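Glucanase/chitosanase (Paenibacillus fukuinensis, PDB 4ZZ5) is a chitosan-binding CBM32 module of a chitosanase/glucanase, a beta-sandwich domain that recognises chitosan for an enzyme that probably hydrolyses glycosidic bonds. Local coordinates at residues Y71-S76 / A120-T125. Residues are numbered along the deposited sequence; the frame is centred on the assembly and turned at random. Where two conformers were deposited one is given.
Sequences YATAYS and ATTRAT
The CB of A124 sits over the centre of one face of the Y71 ring, 3.4 Å from the ring centroid, a CH-pi contact in which CZ comes closest. The CG of Y71 lies between the backbone N and the carbonyl carbon (chi1 67°), which brings it to the A124 side, with the ring then lying over the methyl. The second ring, Y75, touches 120-125 through its CB, against A120; the ring itself meets W67 at about 60° and its OH is hydrogen-bonded to D104. A124 N donates to Y71 O at 2.9 Å, nearly straight at 167°, and a water bridges the same oxygen to T125 OG1. Two classic beta bulges follow, T73 and A74 opposite T122, and T121 and T122 opposite A74. T122 O takes a straight bond from A74 N at 3.3 Å and a weak, bent one from T73 N; the CA of A72 adds a CH...O contact. A74 O, conversely, is gripped by T121 N at 3.0 Å and T122 N at 3.2 Å, both from the same face of its carbonyl plane. The side chains of T73 and T122 cross obliquely, OG1 to CG2 at 3.3 Å, while A74 CB touches T122 CB. An alanine in place of Y71 would probably strip the ring from over the A124 methyl and open a gap there. Two carbonyls that each take two N-H donors thus keep neighbouring antiparallel strands of the F5/8 type C beta-sandwich bonded through the corners at 73-74 and 122, where one enters the sheet and the other leaves it.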
# COMPACT_ATOMS: atom_id res chain seq x y z
N TYR A 71 -12.05 2.31 2.47
CA TYR A 71 -11.24 1.14 2.27
C TYR A 71 -11.50 0.46 0.92
O TYR A 71 -12.48 0.81 0.23
CB TYR A 71 -11.37 0.11 3.40
CG TYR A 71 -12.71 -0.60 3.56
CD1 TYR A 71 -13.78 -0.01 4.32
CD2 TYR A 71 -12.91 -1.79 2.99
CE1 TYR A 71 -14.96 -0.76 4.48
CE2 TYR A 71 -14.13 -2.49 3.13
CZ TYR A 71 -15.11 -1.91 3.87
OH TYR A 71 -16.34 -2.63 4.05
N ALA A 72 -10.65 -0.48 0.54
CA ALA A 72 -10.81 -1.28 -0.68
C ALA A 72 -11.42 -2.60 -0.34
O ALA A 72 -10.89 -3.35 0.52
CB ALA A 72 -9.47 -1.54 -1.35
N THR A 73 -12.52 -2.98 -1.01
CA THR A 73 -12.98 -4.31 -0.99
C THR A 73 -12.21 -5.29 -1.91
O THR A 73 -12.13 -6.47 -1.68
CB THR A 73 -14.50 -4.43 -1.30
OG1 THR A 73 -14.74 -3.99 -2.60
CG2 THR A 73 -15.31 -3.62 -0.30
N ALA A 74 -11.63 -4.70 -2.98
CA ALA A 74 -10.75 -5.46 -3.89
C ALA A 74 -9.44 -4.71 -4.07
O ALA A 74 -9.44 -3.55 -4.37
CB ALA A 74 -11.37 -5.69 -5.27
N TYR A 75 -8.38 -5.46 -3.82
CA TYR A 75 -7.00 -4.87 -4.03
C TYR A 75 -6.10 -6.03 -4.12
O TYR A 75 -6.37 -7.19 -3.77
CB TYR A 75 -6.62 -3.95 -2.85
CG TYR A 75 -6.52 -4.64 -1.51
CD1 TYR A 75 -5.32 -5.18 -1.07
CD2 TYR A 75 -7.63 -4.69 -0.65
CE1 TYR A 75 -5.22 -5.81 0.17
CE2 TYR A 75 -7.53 -5.29 0.60
CZ TYR A 75 -6.33 -5.86 0.95
OH TYR A 75 -6.20 -6.50 2.24
N SER A 76 -4.90 -5.69 -4.59
CA SER A 76 -3.77 -6.62 -4.59
C SER A 76 -2.58 -6.05 -3.89
O SER A 76 -2.41 -4.79 -3.80
CB SER A 76 -3.42 -7.03 -5.93
OG SER A 76 -3.06 -5.95 -6.72
N ALA A 120 -5.31 -0.87 -5.56
CA ALA A 120 -6.69 -0.91 -5.07
C ALA A 120 -7.63 -0.67 -6.25
O ALA A 120 -7.52 0.29 -7.02
CB ALA A 120 -6.89 0.13 -4.03
N THR A 121 -8.61 -1.54 -6.38
CA THR A 121 -9.44 -1.56 -7.63
C THR A 121 -10.92 -1.52 -7.36
O THR A 121 -11.62 -1.06 -8.32
CB THR A 121 -9.12 -2.80 -8.47
OG1 THR A 121 -9.28 -4.00 -7.74
CG2 THR A 121 -7.68 -2.74 -8.98
N THR A 122 -11.46 -1.90 -6.22
CA THR A 122 -12.92 -1.66 -5.90
C THR A 122 -12.97 -1.05 -4.55
O THR A 122 -12.42 -1.56 -3.56
CB THR A 122 -13.72 -2.93 -5.94
OG1 THR A 122 -13.64 -3.52 -7.24
CG2 THR A 122 -15.22 -2.66 -5.60
N ARG A 123 -13.65 0.05 -4.46
CA ARG A 123 -13.92 0.83 -3.26
C ARG A 123 -15.06 0.25 -2.47
O ARG A 123 -16.11 -0.16 -3.04
CB ARG A 123 -14.27 2.23 -3.60
CG ARG A 123 -13.22 3.08 -4.35
CD ARG A 123 -13.82 4.43 -4.74
NE ARG A 123 -14.77 4.19 -5.86
CZ ARG A 123 -15.62 5.14 -6.36
NH1 ARG A 123 -15.61 6.34 -5.91
NH2 ARG A 123 -16.35 4.70 -7.42
N ALA A 124 -15.00 0.41 -1.18
CA ALA A 124 -16.20 0.23 -0.25
C ALA A 124 -17.05 1.44 -0.27
O ALA A 124 -18.25 1.27 0.16
CB ALA A 124 -15.71 0.02 1.17
N THR A 125 -16.61 2.60 -0.61
CA THR A 125 -17.31 3.87 -0.56
C THR A 125 -17.27 4.53 -1.90
O THR A 125 -16.59 4.08 -2.88
CB THR A 125 -16.74 4.82 0.49
OG1 THR A 125 -15.51 5.40 -0.03
CG2 THR A 125 -16.53 4.19 1.81
O HOH W 1 -13.53 3.45 -0.42